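Local coordinates for MexT protein (Pseudomonas aeruginosa, PDB 6L33) that activates transcription of the MexEF-OprN efflux pump genes as a LysR-type regulator, probably by binding DNA through another domain, this chain being its regulatory domain, at residues 16-19 against 20-24; 142-146 against 147-151; 196-199 against 200-204; 51-55 against 56-60; 24-27 against 28-32. All coordinates share one frame; numbering follows the deposited sequence.

Contact 1 of 5, residues 16-19 against 20-24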
loop_
_atom_site.group_PDB
_atom_site.type_symbol
_atom_site.label_atom_id
_atom_site.label_comp_id
_atom_site.label_asym_id
_atom_site.label_seq_id
_atom_site.Cartn_x
_atom_site.Cartn_y
_atom_site.Cartn_z
ATOM N N ASP B 16 4.736 -1.549 4.851
ATOM C CA ASP B 16 4.221 -0.250 4.427
ATOM C C ASP B 16 4.378 0.807 5.516
ATOM O O ASP B 16 4.534 1.992 5.205
ATOM C CB ASP B 16 2.762 -0.374 3.981
ATOM C CG ASP B 16 1.790 -0.469 5.140
ATOM O OD1 ASP B 16 1.669 -1.560 5.732
ATOM O OD2 ASP B 16 1.131 0.546 5.445
ATOM N N ASP B 17 4.365 0.406 6.788
ATOM C CA ASP B 17 4.606 1.374 7.852
ATOM C C ASP B 17 6.087 1.720 7.967
ATOM O O ASP B 17 6.438 2.892 8.145
ATOM C CB ASP B 17 4.065 0.847 9.185
ATOM C CG ASP B 17 4.549 -0.557 9.504
ATOM O OD1 ASP B 17 5.219 -1.169 8.646
ATOM O OD2 ASP B 17 4.258 -1.050 10.616
ATOM N N VAL B 18 6.967 0.720 7.850
ATOM C CA VAL B 18 8.407 0.959 7.924
ATOM C C VAL B 18 8.857 1.917 6.830
ATOM O O VAL B 18 9.770 2.727 7.034
ATOM C CB VAL B 18 9.168 -0.381 7.845
ATOM C CG1 VAL B 18 10.672 -0.149 7.734
ATOM C CG2 VAL B 18 8.847 -1.247 9.051
ATOM N N GLU B 19 8.213 1.856 5.663
ATOM C CA GLU B 19 8.602 2.692 4.532
ATOM C C GLU B 19 8.538 4.180 4.863
ATOM O O GLU B 19 9.327 4.967 4.328
ATOM C CB GLU B 19 7.707 2.365 3.334
ATOM C CG GLU B 19 7.900 3.261 2.133
ATOM C CD GLU B 19 7.541 2.568 0.837
ATOM O OE1 GLU B 19 7.430 3.257 -0.199
ATOM O OE2 GLU B 19 7.369 1.331 0.857
ATOM N N PHE B 20 7.624 4.588 5.746
ATOM C CA PHE B 20 7.461 6.009 6.037
ATOM C C PHE B 20 8.689 6.583 6.737
ATOM O O PHE B 20 9.178 7.657 6.372
ATOM C CB PHE B 20 6.207 6.232 6.883
ATOM C CG PHE B 20 4.932 6.148 6.099
ATOM C CD1 PHE B 20 4.468 7.240 5.383
ATOM C CD2 PHE B 20 4.198 4.975 6.076
ATOM C CE1 PHE B 20 3.293 7.162 4.658
ATOM C CE2 PHE B 20 3.025 4.890 5.353
ATOM C CZ PHE B 20 2.570 5.985 4.644
ATOM N N GLY B 21 9.200 5.881 7.745
ATOM C CA GLY B 21 10.315 6.391 8.516
ATOM C C GLY B 21 11.680 6.048 7.955
ATOM O O GLY B 21 12.600 6.867 8.009
ATOM N N LEU B 22 11.822 4.840 7.404
ATOM C CA LEU B 22 13.133 4.359 6.977
ATOM C C LEU B 22 13.558 4.965 5.645
ATOM O O LEU B 22 14.726 5.333 5.472
ATOM C CB LEU B 22 13.115 2.831 6.883
ATOM C CG LEU B 22 14.399 2.063 6.541
ATOM C CD1 LEU B 22 14.368 0.698 7.208
ATOM C CD2 LEU B 22 14.587 1.904 5.040
ATOM N N LEU B 23 12.629 5.071 4.697
ATOM C CA LEU B 23 12.993 5.407 3.321
ATOM C C LEU B 23 13.593 6.802 3.168
ATOM O O LEU B 23 14.642 6.921 2.511
ATOM C CB LEU B 23 11.769 5.212 2.417
ATOM C CG LEU B 23 11.957 4.720 0.980
ATOM C CD1 LEU B 23 10.623 4.456 0.324
ATOM C CD2 LEU B 23 12.705 5.731 0.174
ATOM N N PRO B 24 13.006 7.879 3.701
ATOM C CA PRO B 24 13.536 9.227 3.412
ATOM C C PRO B 24 14.980 9.400 3.864
ATOM O O PRO B 24 15.817 9.840 3.061
ATOM C CB PRO B 24 12.578 10.160 4.169
ATOM C CG PRO B 24 11.307 9.397 4.226
ATOM C CD PRO B 24 11.712 7.959 4.408
#
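Asp16 touches Phe20 through its main chain, with Asp16 O lying 3.1 Å from Phe20 CD2 in an oblique approach to the ring. Its carboxylate serves other partners: OD1 and OD2 take the backbone N-H groups of Phe137 and Asn138. Asp17 O accepts from Phe20 N at 3.2 Å, the donor standing well above the carbonyl plane, and the same oxygen sits at the edge of the Phe20 ring. Phe20 CG lies beside its own backbone N (chi1 -76°), a turn that brings the ring back against these two carbonyls. The Asp17 carboxylate bonds to Ser15 OG and Tyr64 OH and receives a weak bond from Val18 N. Next, Val18 O accepts from Leu22 N at 3.0 Å, while Val18 CG1 lies alongside Leu22 CD1, 3.8 Å away. Glu19 O takes a weak bond from Leu23 N, and the extended Glu19 chain runs beside Leu23, its CG 3.5 Å from Leu23 CD1. At Pro24 the nitrogen has no hydrogen to give to the preceding turn, and helix 18-33, which crosses from strand 9-14 to strand 38-43 in a beta-alpha-beta unit, kinks there. The chemistry thus divides at the helix start: main-chain oxygens and aliphatic chains build the first turns, whereas the aspartate carboxylates lie among N-H and hydroxyl donors, an environment that would probably stabilise their negative charge.

Contact 2 of 5, residues 142-146 against 147-151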
loop_
_atom_site.group_PDB
_atom_site.type_symbol
_atom_site.label_atom_id
_atom_site.label_comp_id
_atom_site.label_asym_id
_atom_site.label_seq_id
_atom_site.Cartn_x
_atom_site.Cartn_y
_atom_site.Cartn_z
ATOM N N THR B 142 -8.104 7.053 8.296
ATOM C CA THR B 142 -9.157 7.617 7.460
ATOM C C THR B 142 -10.351 6.677 7.358
ATOM O O THR B 142 -11.485 7.129 7.162
ATOM C CB THR B 142 -8.601 7.937 6.070
ATOM O OG1 THR B 142 -7.538 8.888 6.187
ATOM C CG2 THR B 142 -9.671 8.541 5.204
ATOM N N LEU B 143 -10.126 5.372 7.508
ATOM C CA LEU B 143 -11.228 4.424 7.411
ATOM C C LEU B 143 -11.982 4.278 8.729
ATOM O O LEU B 143 -13.185 3.994 8.718
ATOM C CB LEU B 143 -10.708 3.064 6.939
ATOM C CG LEU B 143 -9.902 3.079 5.638
ATOM C CD1 LEU B 143 -9.650 1.660 5.143
ATOM C CD2 LEU B 143 -10.600 3.911 4.566
ATOM N N LEU B 144 -11.312 4.475 9.865
ATOM C CA LEU B 144 -11.978 4.348 11.157
ATOM C C LEU B 144 -12.638 5.637 11.627
ATOM O O LEU B 144 -13.498 5.581 12.515
ATOM C CB LEU B 144 -10.987 3.888 12.231
ATOM C CG LEU B 144 -10.133 2.658 11.930
ATOM C CD1 LEU B 144 -9.177 2.386 13.080
ATOM C CD2 LEU B 144 -11.015 1.457 11.667
ATOM N N ALA B 145 -12.258 6.782 11.058
ATOM C CA ALA B 145 -12.727 8.070 11.554
ATOM C C ALA B 145 -14.250 8.148 11.540
ATOM O O ALA B 145 -14.904 7.730 10.582
ATOM C CB ALA B 145 -12.137 9.206 10.713
ATOM N N GLY B 146 -14.814 8.686 12.621
ATOM C CA GLY B 146 -16.253 8.831 12.722
ATOM C C GLY B 146 -17.022 7.539 12.872
ATOM O O GLY B 146 -18.244 7.540 12.693
ATOM N N THR B 147 -16.347 6.434 13.183
ATOM C CA THR B 147 -16.983 5.142 13.400
ATOM C C THR B 147 -16.534 4.584 14.742
ATOM O O THR B 147 -15.616 5.102 15.383
ATOM C CB THR B 147 -16.637 4.132 12.296
ATOM O OG1 THR B 147 -15.320 3.613 12.524
ATOM C CG2 THR B 147 -16.693 4.782 10.921
ATOM N N ASP B 148 -17.186 3.498 15.158
ATOM C CA ASP B 148 -16.762 2.743 16.327
ATOM C C ASP B 148 -15.975 1.492 15.950
ATOM O O ASP B 148 -15.791 0.604 16.790
ATOM C CB ASP B 148 -17.970 2.380 17.197
ATOM C CG ASP B 148 -18.875 1.353 16.546
ATOM O OD1 ASP B 148 -19.032 1.391 15.307
ATOM O OD2 ASP B 148 -19.435 0.509 17.278
ATOM N N ILE B 149 -15.500 1.406 14.705
ATOM C CA ILE B 149 -14.643 0.295 14.311
ATOM C C ILE B 149 -13.277 0.458 14.962
ATOM O O ILE B 149 -12.723 1.564 15.022
ATOM C CB ILE B 149 -14.514 0.215 12.779
ATOM C CG1 ILE B 149 -15.889 0.126 12.117
ATOM C CG2 ILE B 149 -13.661 -0.978 12.379
ATOM C CD1 ILE B 149 -15.853 0.363 10.617
ATOM N N ILE B 150 -12.724 -0.647 15.450
ATOM C CA ILE B 150 -11.412 -0.637 16.079
ATOM C C ILE B 150 -10.502 -1.604 15.333
ATOM O O ILE B 150 -10.962 -2.545 14.679
ATOM C CB ILE B 150 -11.493 -0.994 17.581
ATOM C CG1 ILE B 150 -12.013 -2.418 17.775
ATOM C CG2 ILE B 150 -12.398 -0.011 18.313
ATOM C CD1 ILE B 150 -12.435 -2.716 19.211
ATOM N N ALA B 151 -9.199 -1.352 15.426
ATOM C CA ALA B 151 -8.185 -2.181 14.791
ATOM C C ALA B 151 -7.139 -2.580 15.823
ATOM O O ALA B 151 -6.844 -1.826 16.754
ATOM C CB ALA B 151 -7.512 -1.453 13.618
#
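Thr147 grips Leu144 O with two donors, and these are the polar bonds of the contact. Thr147 N reaches that oxygen at 3.0 Å and Thr147 OG1 at 2.7 Å, both from the same face of the carbonyl plane. The hydroxyl is set between its backbone N and carbonyl carbon (chi1 78°), where it can bond back to Leu144 and also accept from Ile149 N at 3.1 Å. One hydroxyl therefore joins the turn behind it to the residue two positions ahead.

The apolar contacts belong to the Leu144 branches. CD2 of Leu144 packs on Ile149 CG2 at 3.7 Å, the two side chains crossing at about a right angle, and Leu144 CD1 faces Ala151 CB more loosely at 4.2 Å. Ala105 of strand 103-107 touches both Leu144 and Ile149, so this cluster belongs to the packing between helix and sheet. Leu143 and Thr147 pack against Leu27 and Arg31 of the second subunit.

Gly146, just before Thr147 in sequence, takes the positive phi of 70° that suits the third place of the turn. A type II beta turn from Leu144 to Thr147, continued by an ST turn, thus carries the chain from helix 140-144 into strand 150-154 of the second sheet.

Contact 3 of 5, residues 196-199 against 200-204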
loop_
_atom_site.group_PDB
_atom_site.type_symbol
_atom_site.label_atom_id
_atom_site.label_comp_id
_atom_site.label_asym_id
_atom_site.label_seq_id
_atom_site.Cartn_x
_atom_site.Cartn_y
_atom_site.Cartn_z
ATOM N N ARG B 196 26.126 -6.705 1.496
ATOM C CA ARG B 196 26.567 -6.325 2.834
ATOM C C ARG B 196 26.547 -4.813 2.997
ATOM O O ARG B 196 26.161 -4.292 4.051
ATOM C CB ARG B 196 27.974 -6.871 3.102
ATOM C CG ARG B 196 28.754 -6.123 4.185
ATOM C CD ARG B 196 29.743 -5.109 3.601
ATOM N NE ARG B 196 30.217 -4.172 4.617
ATOM C CZ ARG B 196 30.831 -3.023 4.352
ATOM N NH1 ARG B 196 31.047 -2.656 3.096
ATOM N NH2 ARG B 196 31.226 -2.237 5.344
ATOM N N TRP B 197 26.956 -4.094 1.952
ATOM C CA TRP B 197 26.978 -2.639 2.000
ATOM C C TRP B 197 25.569 -2.069 2.119
ATOM O O TRP B 197 25.315 -1.182 2.942
ATOM C CB TRP B 197 27.682 -2.101 0.756
ATOM C CG TRP B 197 27.668 -0.622 0.643
ATOM C CD1 TRP B 197 28.502 0.256 1.269
ATOM C CD2 TRP B 197 26.782 0.165 -0.157
ATOM N NE1 TRP B 197 28.187 1.543 0.911
ATOM C CE2 TRP B 197 27.133 1.514 0.037
ATOM C CE3 TRP B 197 25.722 -0.141 -1.014
ATOM C CZ2 TRP B 197 26.465 2.554 -0.596
ATOM C CZ3 TRP B 197 25.060 0.892 -1.642
ATOM C CH2 TRP B 197 25.439 2.222 -1.436
ATOM N N LEU B 198 24.635 -2.573 1.309
ATOM C CA LEU B 198 23.259 -2.092 1.379
ATOM C C LEU B 198 22.649 -2.375 2.746
ATOM O O LEU B 198 22.014 -1.502 3.349
ATOM C CB LEU B 198 22.421 -2.732 0.273
ATOM C CG LEU B 198 20.912 -2.485 0.345
ATOM C CD1 LEU B 198 20.610 -0.995 0.309
ATOM C CD2 LEU B 198 20.199 -3.211 -0.783
ATOM N N ARG B 199 22.842 -3.596 3.256
ATOM C CA ARG B 199 22.267 -3.958 4.549
ATOM C C ARG B 199 22.864 -3.124 5.674
ATOM O O ARG B 199 22.144 -2.693 6.584
ATOM C CB ARG B 199 22.470 -5.450 4.813
ATOM C CG ARG B 199 21.791 -6.348 3.791
ATOM C CD ARG B 199 21.672 -7.774 4.293
ATOM N NE ARG B 199 22.962 -8.324 4.695
ATOM C CZ ARG B 199 23.754 -9.035 3.899
ATOM N NH1 ARG B 199 23.391 -9.285 2.646
ATOM N NH2 ARG B 199 24.911 -9.497 4.354
ATOM N N SER B 200 24.178 -2.882 5.634
ATOM C CA SER B 200 24.783 -2.016 6.640
ATOM C C SER B 200 24.251 -0.593 6.533
ATOM O O SER B 200 24.181 0.121 7.540
ATOM C CB SER B 200 26.308 -2.035 6.516
ATOM O OG SER B 200 26.739 -1.464 5.293
ATOM N N ARG B 201 23.853 -0.169 5.331
ATOM C CA ARG B 201 23.275 1.162 5.175
ATOM C C ARG B 201 21.843 1.214 5.699
ATOM O O ARG B 201 21.431 2.230 6.269
ATOM C CB ARG B 201 23.330 1.596 3.709
ATOM C CG ARG B 201 24.526 2.486 3.370
ATOM C CD ARG B 201 25.836 1.814 3.757
ATOM N NE ARG B 201 26.990 2.699 3.630
ATOM C CZ ARG B 201 28.233 2.348 3.948
ATOM N NH1 ARG B 201 28.482 1.132 4.411
ATOM N NH2 ARG B 201 29.227 3.214 3.801
ATOM N N ILE B 202 21.071 0.137 5.522
ATOM C CA ILE B 202 19.735 0.087 6.111
ATOM C C ILE B 202 19.824 0.104 7.631
ATOM O O ILE B 202 19.058 0.802 8.306
ATOM C CB ILE B 202 18.963 -1.153 5.619
ATOM C CG1 ILE B 202 18.868 -1.174 4.093
ATOM C CG2 ILE B 202 17.568 -1.177 6.236
ATOM C CD1 ILE B 202 17.644 -0.488 3.552
ATOM N N SER B 203 20.757 -0.670 8.193
ATOM C CA SER B 203 20.884 -0.760 9.643
ATOM C C SER B 203 21.316 0.558 10.270
ATOM O O SER B 203 21.098 0.762 11.469
ATOM C CB SER B 203 21.873 -1.864 10.016
ATOM O OG SER B 203 21.471 -3.109 9.471
HETATM N N MSE B 204 21.906 1.453 9.487
HETATM C CA MSE B 204 22.339 2.755 9.976
HETATM C C MSE B 204 21.140 3.640 10.324
HETATM O O MSE B 204 21.286 4.658 11.000
HETATM C CB MSE B 204 23.224 3.433 8.926
HETATM C CG MSE B 204 23.956 4.676 9.395
HETATM SE SE MSE B 204 24.611 5.727 7.889
HETATM C CE MSE B 204 25.166 4.262 6.728
#
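Trp197 and Arg201 pack one turn apart on helix 193-203, an amphipathic helix laid against the first sheet and helix 18-33 of this LysR substrate-binding domain. Their polar ends share a partner: Trp197 NE1 donates to Glu33 OE2, while Arg201 NE forms a salt bridge with Glu33 OE1. Arg201 NH1 donates one hydrogen to Ser200 OG at 3.2 Å, in the guanidinium plane. That hydroxyl lies within bonding distance of both Trp197 O (2.8 Å) and Arg196 O (3.1 Å) and can serve one at a time. Both oxygens are bonded in any case, Arg196 O by Ser200 N and Trp197 O by Arg201 N.

Arg199 O is gripped twice by Ser203, through N at 2.9 Å and OG at 3.0 Å, from opposite faces of the carbonyl plane. Arg199 donates from NH1 to Gln189 O and makes a cation-pi contact with Trp185.

A bend at chi2 (55°) carries the Arg201 chain over the indole, with CD 3.9 Å from the centroid of the five-membered ring in a CH-pi contact. Beyond it, Trp197 NE1 lies over the centre of the guanidinium, 3.1 Å from Arg201 CZ, the two planes 34° apart.

Contact 4 of 5, residues 51-55 against 56-60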
loop_
_atom_site.group_PDB
_atom_site.type_symbol
_atom_site.label_atom_id
_atom_site.label_comp_id
_atom_site.label_asym_id
_atom_site.label_seq_id
_atom_site.Cartn_x
_atom_site.Cartn_y
_atom_site.Cartn_z
ATOM N N ASN B 51 8.213 -15.599 -0.121
ATOM C CA ASN B 51 8.089 -15.582 -1.575
ATOM C C ASN B 51 9.044 -14.578 -2.205
ATOM O O ASN B 51 9.687 -14.872 -3.220
ATOM C CB ASN B 51 6.651 -15.253 -1.983
ATOM C CG ASN B 51 5.630 -16.155 -1.322
ATOM O OD1 ASN B 51 5.475 -16.150 -0.100
ATOM N ND2 ASN B 51 4.909 -16.922 -2.134
ATOM N N LEU B 52 9.133 -13.376 -1.629
ATOM C CA LEU B 52 9.986 -12.339 -2.202
ATOM C C LEU B 52 11.455 -12.744 -2.170
ATOM O O LEU B 52 12.206 -12.461 -3.111
ATOM C CB LEU B 52 9.782 -11.019 -1.458
ATOM C CG LEU B 52 8.417 -10.343 -1.604
ATOM C CD1 LEU B 52 8.294 -9.179 -0.636
ATOM C CD2 LEU B 52 8.193 -9.880 -3.035
ATOM N N LEU B 53 11.884 -13.409 -1.095
ATOM C CA LEU B 53 13.277 -13.835 -0.996
ATOM C C LEU B 53 13.553 -15.032 -1.899
ATOM O O LEU B 53 14.513 -15.026 -2.678
ATOM C CB LEU B 53 13.625 -14.164 0.456
ATOM C CG LEU B 53 13.731 -12.993 1.437
ATOM C CD1 LEU B 53 13.752 -13.496 2.874
ATOM C CD2 LEU B 53 14.963 -12.145 1.145
ATOM N N ALA B 54 12.717 -16.069 -1.812
ATOM C CA ALA B 54 12.991 -17.304 -2.543
ATOM C C ALA B 54 12.909 -17.111 -4.052
ATOM O O ALA B 54 13.569 -17.839 -4.803
ATOM C CB ALA B 54 12.026 -18.402 -2.097
ATOM N N SER B 55 12.119 -16.143 -4.515
ATOM C CA SER B 55 11.949 -15.913 -5.944
ATOM C C SER B 55 12.954 -14.926 -6.521
ATOM O O SER B 55 13.057 -14.820 -7.747
ATOM C CB SER B 55 10.532 -15.411 -6.233
ATOM O OG SER B 55 10.295 -14.174 -5.585
ATOM N N GLY B 56 13.689 -14.203 -5.681
ATOM C CA GLY B 56 14.647 -13.233 -6.166
ATOM C C GLY B 56 14.116 -11.832 -6.358
ATOM O O GLY B 56 14.836 -10.988 -6.903
ATOM N N GLU B 57 12.883 -11.552 -5.925
ATOM C CA GLU B 57 12.302 -10.229 -6.134
ATOM C C GLU B 57 12.977 -9.170 -5.273
ATOM O O GLU B 57 12.995 -7.990 -5.643
ATOM C CB GLU B 57 10.801 -10.264 -5.848
ATOM C CG GLU B 57 9.984 -10.959 -6.922
ATOM C CD GLU B 57 8.539 -11.162 -6.514
ATOM O OE1 GLU B 57 8.271 -12.086 -5.716
ATOM O OE2 GLU B 57 7.673 -10.396 -6.987
ATOM N N ILE B 58 13.512 -9.560 -4.116
ATOM C CA ILE B 58 14.265 -8.662 -3.252
ATOM C C ILE B 58 15.513 -9.395 -2.787
ATOM O O ILE B 58 15.566 -10.626 -2.758
ATOM C CB ILE B 58 13.447 -8.171 -2.031
ATOM C CG1 ILE B 58 13.154 -9.331 -1.071
ATOM C CG2 ILE B 58 12.162 -7.482 -2.476
ATOM C CD1 ILE B 58 12.430 -8.914 0.203
ATOM N N SER B 59 16.535 -8.620 -2.435
ATOM C CA SER B 59 17.713 -9.183 -1.791
ATOM C C SER B 59 17.645 -9.091 -0.278
ATOM O O SER B 59 18.271 -9.899 0.414
ATOM C CB SER B 59 18.981 -8.481 -2.284
ATOM O OG SER B 59 19.032 -7.142 -1.825
ATOM N N VAL B 60 16.889 -8.130 0.246
ATOM C CA VAL B 60 16.754 -7.930 1.680
ATOM C C VAL B 60 15.403 -7.279 1.929
ATOM O O VAL B 60 14.883 -6.546 1.083
ATOM C CB VAL B 60 17.915 -7.073 2.241
ATOM C CG1 VAL B 60 17.932 -5.704 1.583
ATOM C CG2 VAL B 60 17.830 -6.950 3.759
#
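The first torsions of Ser55 and Glu57 help to bring their polar groups together at the helix end. Ser55 OG sits between its backbone N and carbonyl carbon (chi1 62°), close to Asn51 O, while Glu57 CG lies beside its own backbone N (chi1 -74°), and the chain carries OE1 to 2.9 Å from Ser55 OG. The hydroxyl may turn to either oxygen. The other carboxylate oxygen, Glu57 OE2, forms a long, weak ion pair with Arg42.

Leu52 lies across the glutamate at about a right angle, its CD2 3.5 Å from Glu57 OE1. Its CB takes the tip of Ile58, with CD1 3.8 Å away, and Leu53 CD2 reaches Ile58 CG1 at 4.0 Å, so two successive leucines cover the isoleucine where the chain leaves the helix.

Leu52 O collects three weak backbone bonds: from Gly56 N, from Glu57 N at 3.0 Å, and from Ile58 N, which is longer at 3.3 Å but straighter. Gly56 N also donates to Leu53 O at 3.2 Å, from well above that carbonyl plane. With Gly56 at a positive phi of 90°, the bonds from Glu57 N to Leu52 O and from Gly56 N to Leu53 O make a Schellman motif, which ends helix 49-55 and directs the chain toward strand 60-62.

Contact 5 of 5, residues 24-27 against 28-32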
loop_
_atom_site.group_PDB
_atom_site.type_symbol
_atom_site.label_atom_id
_atom_site.label_comp_id
_atom_site.label_asym_id
_atom_site.label_seq_id
_atom_site.Cartn_x
_atom_site.Cartn_y
_atom_site.Cartn_z
ATOM N N PRO B 24 13.006 7.879 3.701
ATOM C CA PRO B 24 13.536 9.227 3.412
ATOM C C PRO B 24 14.980 9.400 3.864
ATOM O O PRO B 24 15.817 9.840 3.061
ATOM C CB PRO B 24 12.578 10.160 4.169
ATOM C CG PRO B 24 11.307 9.397 4.226
ATOM C CD PRO B 24 11.712 7.959 4.408
ATOM N N PRO B 25 15.338 9.076 5.118
ATOM C CA PRO B 25 16.756 9.214 5.487
ATOM C C PRO B 25 17.655 8.239 4.754
ATOM O O PRO B 25 18.811 8.573 4.467
ATOM C CB PRO B 25 16.756 8.954 7.000
ATOM C CG PRO B 25 15.596 8.077 7.216
ATOM C CD PRO B 25 14.551 8.577 6.264
ATOM N N LEU B 26 17.157 7.044 4.433
ATOM C CA LEU B 26 17.972 6.070 3.720
ATOM C C LEU B 26 18.321 6.569 2.323
ATOM O O LEU B 26 19.491 6.570 1.927
ATOM C CB LEU B 26 17.239 4.733 3.647
ATOM C CG LEU B 26 17.949 3.645 2.847
ATOM C CD1 LEU B 26 18.997 2.935 3.698
ATOM C CD2 LEU B 26 16.948 2.664 2.265
ATOM N N LEU B 27 17.311 7.014 1.569
ATOM C CA LEU B 27 17.531 7.485 0.203
ATOM C C LEU B 27 18.619 8.548 0.135
ATOM O O LEU B 27 19.428 8.561 -0.801
ATOM C CB LEU B 27 16.231 8.042 -0.373
ATOM C CG LEU B 27 15.435 7.150 -1.321
ATOM C CD1 LEU B 27 14.406 7.986 -2.049
ATOM C CD2 LEU B 27 16.333 6.420 -2.306
ATOM N N ARG B 28 18.650 9.450 1.117
ATOM C CA ARG B 28 19.640 10.521 1.104
ATOM C C ARG B 28 21.060 9.983 1.240
ATOM O O ARG B 28 21.988 10.534 0.635
ATOM C CB ARG B 28 19.337 11.522 2.219
ATOM C CG ARG B 28 18.033 12.279 2.025
ATOM C CD ARG B 28 17.831 13.326 3.109
ATOM N NE ARG B 28 17.216 12.765 4.309
ATOM C CZ ARG B 28 15.956 12.983 4.673
ATOM N NH1 ARG B 28 15.173 13.751 3.929
ATOM N NH2 ARG B 28 15.479 12.432 5.782
ATOM N N ARG B 29 21.250 8.910 2.010
ATOM C CA ARG B 29 22.593 8.372 2.205
ATOM C C ARG B 29 23.115 7.714 0.932
ATOM O O ARG B 29 24.234 8.004 0.488
ATOM C CB ARG B 29 22.605 7.384 3.373
ATOM C CG ARG B 29 24.004 6.984 3.851
ATOM C CD ARG B 29 24.997 8.134 3.708
ATOM N NE ARG B 29 25.981 8.180 4.789
ATOM C CZ ARG B 29 27.118 7.493 4.796
ATOM N NH1 ARG B 29 27.421 6.695 3.783
ATOM N NH2 ARG B 29 27.955 7.601 5.819
ATOM N N LEU B 30 22.323 6.821 0.330
ATOM C CA LEU B 30 22.771 6.151 -0.889
ATOM C C LEU B 30 23.014 7.153 -2.009
ATOM O O LEU B 30 23.955 7.002 -2.796
ATOM C CB LEU B 30 21.752 5.100 -1.333
ATOM C CG LEU B 30 21.534 3.843 -0.483
ATOM C CD1 LEU B 30 22.820 3.341 0.115
ATOM C CD2 LEU B 30 20.544 4.093 0.603
ATOM N N ARG B 31 22.175 8.187 -2.093
ATOM C CA ARG B 31 22.349 9.210 -3.118
ATOM C C ARG B 31 23.668 9.951 -2.942
ATOM O O ARG B 31 24.399 10.175 -3.915
ATOM C CB ARG B 31 21.174 10.186 -3.069
ATOM C CG ARG B 31 21.108 11.175 -4.216
ATOM C CD ARG B 31 19.807 11.955 -4.143
ATOM N NE ARG B 31 18.681 11.069 -3.863
ATOM C CZ ARG B 31 17.674 11.370 -3.050
ATOM N NH1 ARG B 31 17.648 12.541 -2.428
ATOM N NH2 ARG B 31 16.693 10.498 -2.855
ATOM N N ALA B 32 23.997 10.325 -1.703
ATOM C CA ALA B 32 25.176 11.151 -1.460
ATOM C C ALA B 32 26.467 10.383 -1.717
ATOM O O ALA B 32 27.452 10.960 -2.194
ATOM C CB ALA B 32 25.147 11.692 -0.030
#
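Leu26 O is approached by two successive N-H groups and a methyl. Leu30 N bonds to it at 3.3 Å and nearly straight, at 166°. Arg29 N is nearer, at 2.9 Å, but its poorer angle makes that bond weak. The methyl is Leu30 CD2, 3.0 Å from Leu26 O, and it also presses on Leu26 CG at 3.5 Å, tighter than usual for two carbons. Arg29 N sends a second weak bond to Pro25 O, and its guanidinium forms a salt bridge with Glu33.

Arg28 folds back toward the prolines. A bend at chi3 (-85°) lays one face of its guanidinium over Pro24 O, offset toward the rim, and leaves NH2 3.9 Å from Pro25 CB. Pro24 O also takes a long, weak bond from Arg28 N.

Arg31 returns likewise. Its backbone N bonds to Leu27 O at 3.1 Å, and the guanidinium passes one face over that same oxygen, while Leu27 CD1 lies at the guanidinium edge, 3.5 Å from NH2. Leu27 packs on Leu132 and Arg31 on Ile149, both of the second subunit.

This middle part of helix 18-33, crossover helix of a beta-alpha-beta unit, is covered on one side by helix 193-203 at Leu26 and Leu30. The carbonyls under Arg28 and Arg31 present their negative ends to the guanidinium faces, which would probably ease the placing of these cations near the helix backbone.

In the fold
All five contacts are local, closing a turn or two of chain, and none nests within or crosses another. Contacts 1 and 5 follow each other along helix 18-33 and share Pro24; this helix is the crossover between parallel strands 9-14 and 38-43. Contact 4 then ends helix 49-55 ahead of strand 60-62. Contact 2 lies in the other lobe, on the second sheet, its centre about 37 Å from that of contact 3. Near the C terminus, contact 3 packs against contacts 1, 4 and 5, tying its helix to the first sheet and helix 18-33. In the dimer, residues of contacts 1 and 5 meet contact 2 of the second subunit.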